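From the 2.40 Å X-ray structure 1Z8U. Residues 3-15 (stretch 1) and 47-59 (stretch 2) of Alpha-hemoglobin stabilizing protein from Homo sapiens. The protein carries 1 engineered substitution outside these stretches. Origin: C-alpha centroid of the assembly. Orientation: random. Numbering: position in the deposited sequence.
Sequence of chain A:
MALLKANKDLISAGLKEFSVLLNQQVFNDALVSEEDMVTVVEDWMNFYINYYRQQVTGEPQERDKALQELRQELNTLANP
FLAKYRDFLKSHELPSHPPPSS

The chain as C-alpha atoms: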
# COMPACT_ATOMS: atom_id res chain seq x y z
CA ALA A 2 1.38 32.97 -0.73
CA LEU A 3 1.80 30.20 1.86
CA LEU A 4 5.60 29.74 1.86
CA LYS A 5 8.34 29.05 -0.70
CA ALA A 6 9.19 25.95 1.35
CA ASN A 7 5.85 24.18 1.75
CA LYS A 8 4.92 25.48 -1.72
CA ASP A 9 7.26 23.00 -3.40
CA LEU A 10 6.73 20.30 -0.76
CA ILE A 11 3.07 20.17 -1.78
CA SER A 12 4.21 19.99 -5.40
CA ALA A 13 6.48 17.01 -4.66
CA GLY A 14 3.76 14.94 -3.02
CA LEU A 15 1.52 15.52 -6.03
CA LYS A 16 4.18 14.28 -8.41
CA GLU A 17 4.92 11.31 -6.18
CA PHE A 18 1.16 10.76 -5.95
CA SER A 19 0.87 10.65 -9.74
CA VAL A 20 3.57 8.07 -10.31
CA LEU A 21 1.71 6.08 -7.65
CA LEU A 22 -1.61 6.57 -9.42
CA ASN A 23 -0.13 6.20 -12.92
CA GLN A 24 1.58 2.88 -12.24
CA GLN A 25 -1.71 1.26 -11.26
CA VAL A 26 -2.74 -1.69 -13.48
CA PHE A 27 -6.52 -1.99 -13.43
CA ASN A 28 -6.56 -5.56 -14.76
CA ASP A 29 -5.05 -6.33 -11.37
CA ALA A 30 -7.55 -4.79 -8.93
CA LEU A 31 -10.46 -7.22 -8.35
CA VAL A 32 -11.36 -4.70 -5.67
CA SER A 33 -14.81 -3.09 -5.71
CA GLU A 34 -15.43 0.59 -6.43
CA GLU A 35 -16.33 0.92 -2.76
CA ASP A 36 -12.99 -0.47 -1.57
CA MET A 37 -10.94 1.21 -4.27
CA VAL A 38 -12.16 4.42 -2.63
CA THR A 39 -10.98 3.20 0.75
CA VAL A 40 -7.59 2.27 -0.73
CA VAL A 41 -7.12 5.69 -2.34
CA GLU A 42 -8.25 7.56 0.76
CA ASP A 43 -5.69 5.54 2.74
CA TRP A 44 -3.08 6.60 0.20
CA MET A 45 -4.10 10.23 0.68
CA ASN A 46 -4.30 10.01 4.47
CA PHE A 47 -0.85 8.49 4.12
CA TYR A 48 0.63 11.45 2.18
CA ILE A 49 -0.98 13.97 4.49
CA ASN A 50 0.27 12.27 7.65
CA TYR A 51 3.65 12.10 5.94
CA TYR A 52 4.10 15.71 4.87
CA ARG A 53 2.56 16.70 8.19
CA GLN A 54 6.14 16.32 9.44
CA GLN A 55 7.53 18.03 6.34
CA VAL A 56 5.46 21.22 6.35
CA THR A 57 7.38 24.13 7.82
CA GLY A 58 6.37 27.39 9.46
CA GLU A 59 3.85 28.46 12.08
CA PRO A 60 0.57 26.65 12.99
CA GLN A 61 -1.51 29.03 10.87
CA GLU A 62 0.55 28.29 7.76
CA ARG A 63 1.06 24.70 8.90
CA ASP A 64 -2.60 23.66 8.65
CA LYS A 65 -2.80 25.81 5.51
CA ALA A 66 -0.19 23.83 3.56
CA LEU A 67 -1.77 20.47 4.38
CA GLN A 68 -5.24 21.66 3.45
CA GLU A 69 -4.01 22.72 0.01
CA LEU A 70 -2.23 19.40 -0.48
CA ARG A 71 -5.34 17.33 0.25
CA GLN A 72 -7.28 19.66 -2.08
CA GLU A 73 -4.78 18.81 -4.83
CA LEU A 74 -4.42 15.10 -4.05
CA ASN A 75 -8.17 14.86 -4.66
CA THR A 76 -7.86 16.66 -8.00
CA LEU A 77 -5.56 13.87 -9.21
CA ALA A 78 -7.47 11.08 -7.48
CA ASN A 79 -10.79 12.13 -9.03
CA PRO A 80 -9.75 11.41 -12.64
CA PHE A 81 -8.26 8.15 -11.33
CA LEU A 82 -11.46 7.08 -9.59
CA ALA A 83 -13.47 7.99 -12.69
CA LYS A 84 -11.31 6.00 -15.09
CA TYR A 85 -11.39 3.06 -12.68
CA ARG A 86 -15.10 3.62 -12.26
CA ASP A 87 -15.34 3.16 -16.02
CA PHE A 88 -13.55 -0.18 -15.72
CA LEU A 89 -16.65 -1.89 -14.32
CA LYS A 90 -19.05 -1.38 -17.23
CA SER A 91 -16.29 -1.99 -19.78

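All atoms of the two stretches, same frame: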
# COMPACT_ATOMS: atom_id res chain seq x y z
N LEU A 3 1.75 30.97 0.62
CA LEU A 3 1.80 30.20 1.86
C LEU A 3 3.23 30.03 2.38
O LEU A 3 3.44 30.04 3.59
CB LEU A 3 1.12 28.83 1.72
CG LEU A 3 1.33 27.90 0.53
CD1 LEU A 3 0.63 28.49 -0.68
CD2 LEU A 3 2.81 27.69 0.26
N LEU A 4 4.20 29.89 1.47
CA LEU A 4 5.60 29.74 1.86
C LEU A 4 6.40 29.01 0.79
O LEU A 4 6.05 27.90 0.39
CB LEU A 4 5.72 28.99 3.18
CG LEU A 4 6.86 29.39 4.12
CD1 LEU A 4 6.74 28.60 5.41
CD2 LEU A 4 8.21 29.15 3.47
N LYS A 5 7.49 29.63 0.34
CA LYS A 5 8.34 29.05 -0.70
C LYS A 5 8.85 27.64 -0.36
O LYS A 5 9.32 26.92 -1.24
CB LYS A 5 9.54 29.97 -0.98
CG LYS A 5 9.85 30.15 -2.46
CD LYS A 5 8.71 30.88 -3.17
CE LYS A 5 9.05 31.19 -4.63
NZ LYS A 5 7.94 31.91 -5.32
N ALA A 6 8.76 27.27 0.91
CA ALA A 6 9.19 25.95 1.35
C ALA A 6 8.08 24.93 1.13
O ALA A 6 8.20 24.03 0.29
CB ALA A 6 9.57 25.99 2.83
N ASN A 7 6.99 25.08 1.87
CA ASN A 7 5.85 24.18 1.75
C ASN A 7 5.19 24.25 0.37
O ASN A 7 4.42 23.37 0.00
CB ASN A 7 4.81 24.48 2.82
CG ASN A 7 5.40 24.50 4.21
OD1 ASN A 7 6.26 23.68 4.53
ND2 ASN A 7 4.94 25.42 5.05
N LYS A 8 5.49 25.31 -0.39
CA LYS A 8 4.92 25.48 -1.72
C LYS A 8 5.38 24.36 -2.65
O LYS A 8 4.59 23.80 -3.41
CB LYS A 8 5.33 26.84 -2.30
CG LYS A 8 4.71 27.16 -3.66
CD LYS A 8 3.19 27.35 -3.57
CE LYS A 8 2.80 28.67 -2.91
NZ LYS A 8 3.02 29.86 -3.78
N ASP A 9 6.67 24.05 -2.57
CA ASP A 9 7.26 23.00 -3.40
C ASP A 9 7.00 21.62 -2.80
O ASP A 9 6.80 20.64 -3.53
CB ASP A 9 8.76 23.25 -3.54
CG ASP A 9 9.07 24.62 -4.13
OD1 ASP A 9 8.65 24.88 -5.28
OD2 ASP A 9 9.73 25.43 -3.45
N LEU A 10 6.99 21.55 -1.47
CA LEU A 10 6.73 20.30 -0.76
C LEU A 10 5.41 19.72 -1.27
O LEU A 10 5.33 18.55 -1.64
CB LEU A 10 6.63 20.59 0.74
CG LEU A 10 6.84 19.46 1.74
CD1 LEU A 10 8.31 19.06 1.76
CD2 LEU A 10 6.39 19.91 3.13
N ILE A 11 4.39 20.57 -1.31
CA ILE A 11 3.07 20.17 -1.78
C ILE A 11 3.13 19.74 -3.25
O ILE A 11 2.35 18.89 -3.69
CB ILE A 11 2.07 21.35 -1.64
CG1 ILE A 11 1.96 21.75 -0.16
CG2 ILE A 11 0.70 20.96 -2.19
CD1 ILE A 11 1.03 22.92 0.10
N SER A 12 4.05 20.32 -3.99
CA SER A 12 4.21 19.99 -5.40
C SER A 12 4.84 18.61 -5.55
O SER A 12 4.48 17.85 -6.45
CB SER A 12 5.07 21.05 -6.10
OG SER A 12 4.90 21.00 -7.51
N ALA A 13 5.78 18.29 -4.66
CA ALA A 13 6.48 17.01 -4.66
C ALA A 13 5.52 15.85 -4.40
O ALA A 13 5.53 14.85 -5.13
CB ALA A 13 7.57 17.02 -3.59
N GLY A 14 4.71 15.98 -3.36
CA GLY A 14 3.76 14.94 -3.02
C GLY A 14 2.74 14.66 -4.11
O GLY A 14 2.20 13.56 -4.20
N LEU A 15 2.48 15.66 -4.94
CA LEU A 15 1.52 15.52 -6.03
C LEU A 15 2.16 14.83 -7.22
O LEU A 15 1.48 14.22 -8.05
CB LEU A 15 0.97 16.89 -6.42
CG LEU A 15 0.18 17.59 -5.31
CD1 LEU A 15 -0.10 19.03 -5.70
CD2 LEU A 15 -1.12 16.83 -5.07
N PHE A 47 -2.26 8.81 4.07
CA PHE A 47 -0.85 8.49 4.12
C PHE A 47 0.04 9.69 3.77
O PHE A 47 0.90 10.05 4.56
CB PHE A 47 -0.57 7.31 3.16
CG PHE A 47 0.88 7.12 2.82
CD1 PHE A 47 1.27 6.92 1.50
CD2 PHE A 47 1.86 7.18 3.81
CE1 PHE A 47 2.61 6.79 1.16
CE2 PHE A 47 3.21 7.05 3.49
CZ PHE A 47 3.59 6.86 2.16
N TYR A 48 -0.16 10.29 2.60
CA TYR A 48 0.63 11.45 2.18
C TYR A 48 0.48 12.62 3.14
O TYR A 48 1.45 13.29 3.49
CB TYR A 48 0.23 11.91 0.78
CG TYR A 48 0.92 11.16 -0.33
CD1 TYR A 48 0.80 9.78 -0.43
CD2 TYR A 48 1.67 11.84 -1.29
CE1 TYR A 48 1.41 9.07 -1.47
CE2 TYR A 48 2.30 11.14 -2.34
CZ TYR A 48 2.15 9.76 -2.42
OH TYR A 48 2.71 9.05 -3.46
N ILE A 49 -0.75 12.87 3.57
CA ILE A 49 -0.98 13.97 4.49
C ILE A 49 -0.21 13.74 5.78
O ILE A 49 0.57 14.59 6.20
CB ILE A 49 -2.48 14.10 4.80
CG1 ILE A 49 -3.21 14.61 3.56
CG2 ILE A 49 -2.69 15.06 5.95
CD1 ILE A 49 -4.70 14.60 3.71
N ASN A 50 -0.42 12.58 6.40
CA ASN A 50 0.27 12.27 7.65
C ASN A 50 1.77 12.26 7.47
O ASN A 50 2.52 12.41 8.43
CB ASN A 50 -0.20 10.91 8.19
CG ASN A 50 -1.71 10.84 8.38
OD1 ASN A 50 -2.23 9.87 8.94
ND2 ASN A 50 -2.43 11.86 7.90
N TYR A 51 2.22 12.11 6.23
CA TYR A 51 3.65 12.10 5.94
C TYR A 51 4.19 13.52 5.94
O TYR A 51 5.05 13.87 6.74
CB TYR A 51 3.95 11.45 4.58
CG TYR A 51 5.40 11.62 4.14
CD1 TYR A 51 5.73 12.38 3.02
CD2 TYR A 51 6.45 11.03 4.86
CE1 TYR A 51 7.07 12.54 2.61
CE2 TYR A 51 7.78 11.18 4.47
CZ TYR A 51 8.09 11.94 3.34
OH TYR A 51 9.40 12.07 2.93
N TYR A 52 3.68 14.32 5.01
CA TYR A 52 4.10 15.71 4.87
C TYR A 52 3.71 16.55 6.06
O TYR A 52 4.06 17.71 6.12
CB TYR A 52 3.51 16.32 3.60
CG TYR A 52 4.20 15.84 2.35
CD1 TYR A 52 5.56 16.09 2.15
CD2 TYR A 52 3.50 15.13 1.38
CE1 TYR A 52 6.20 15.65 1.01
CE2 TYR A 52 4.13 14.68 0.23
CZ TYR A 52 5.48 14.95 0.05
OH TYR A 52 6.10 14.54 -1.10
N ARG A 53 2.97 15.97 7.00
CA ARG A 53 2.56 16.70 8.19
C ARG A 53 3.81 16.96 9.03
O ARG A 53 3.81 17.84 9.91
CB ARG A 53 1.56 15.88 8.99
CG ARG A 53 1.01 16.62 10.19
CD ARG A 53 -0.50 16.51 10.21
NE ARG A 53 -0.94 15.13 10.25
CZ ARG A 53 -2.21 14.75 10.11
NH1 ARG A 53 -3.15 15.67 9.92
NH2 ARG A 53 -2.53 13.46 10.16
N GLN A 54 4.86 16.20 8.75
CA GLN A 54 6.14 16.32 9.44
C GLN A 54 7.11 17.08 8.54
O GLN A 54 8.20 17.43 8.97
CB GLN A 54 6.72 14.93 9.73
CG GLN A 54 5.74 13.94 10.36
CD GLN A 54 5.01 14.53 11.55
OE1 GLN A 54 5.62 15.10 12.45
NE2 GLN A 54 3.69 14.38 11.57
N GLN A 55 6.70 17.32 7.30
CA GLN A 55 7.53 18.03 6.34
C GLN A 55 7.17 19.50 6.20
O GLN A 55 8.02 20.33 5.88
CB GLN A 55 7.44 17.35 4.98
CG GLN A 55 7.80 15.87 5.03
CD GLN A 55 9.22 15.64 5.52
OE1 GLN A 55 9.54 14.55 6.00
NE2 GLN A 55 10.07 16.65 5.40
N VAL A 56 5.90 19.83 6.44
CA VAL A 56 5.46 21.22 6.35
C VAL A 56 6.25 22.03 7.36
O VAL A 56 6.53 21.57 8.47
CB VAL A 56 3.95 21.38 6.67
CG1 VAL A 56 3.12 20.97 5.47
CG2 VAL A 56 3.57 20.53 7.87
N THR A 57 6.60 23.25 6.97
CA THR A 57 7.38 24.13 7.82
C THR A 57 6.67 25.46 8.04
O THR A 57 5.86 25.89 7.22
CB THR A 57 8.78 24.38 7.22
OG1 THR A 57 9.36 25.53 7.84
CG2 THR A 57 8.69 24.59 5.72
N GLY A 58 6.98 26.11 9.15
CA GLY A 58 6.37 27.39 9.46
C GLY A 58 5.63 27.41 10.78
O GLY A 58 5.92 26.63 11.69
N GLU A 59 4.65 28.31 10.88
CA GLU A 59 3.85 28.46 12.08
C GLU A 59 2.50 27.77 11.90
O GLU A 59 2.01 27.63 10.77
CB GLU A 59 3.63 29.95 12.38
CG GLU A 59 4.89 30.81 12.38
CD GLU A 59 5.88 30.46 13.48
OE1 GLU A 59 6.95 31.09 13.54
OE2 GLU A 59 5.58 29.56 14.30

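The two stretches run in roughly opposite directions. Helix 5-15 and helix 47-52 have an interaxial angle of 148° and approach to 11.2 Å, and the residues that follow Y52 continue along the first helix toward its N-terminal end. The register follows this course: G14 lies beside Y48 (CA to CA 7.0 Å), N7 beside V56 (5.5 Å) and L4 beside G58 (8.0 Å). Together the stretches bury 467 Å².

The hydrogen bonds between them converge on one amide. N7, with chi1 in the m well, directs its side chain at the backbone of T57 and uses both ends of the carboxamide: T57 N donates to N7 OD1 (2.5 Å), and N7 ND2 donates to T57 O (2.4 Å). The donor and acceptor of the amide thus match those of a single residue's backbone. Both distances are very short, and OD1 is also crowded by T57 CG2, so its exact position is less certain.

Apolar packing centers on L10. Its CA-to-CB bond points sideways, but the t, p rotamer brings the side chain's end nearer to stretch 2, where CG lies 3.6 Å from Y52 CD1 and CD2 lies 4.2 Å from V56 CG1. The same CD2 is 3.3 Å from Q55 CB. Nearer the start of the helix, A6 CB meets T57 CG2 at 3.3 Å, and L4 CD1 rests 4.2 Å from G58 CA.

At the other end, the tyrosine rings fit against G14. Y48 presents its ring edge to the carbonyl, with CE2 3.1 Å from G14 O, while L10 O lies over one face of Y52. Glycine makes room here: an ideal CB on G14 would fall 2.3 Å from Y52 CE2, a clash.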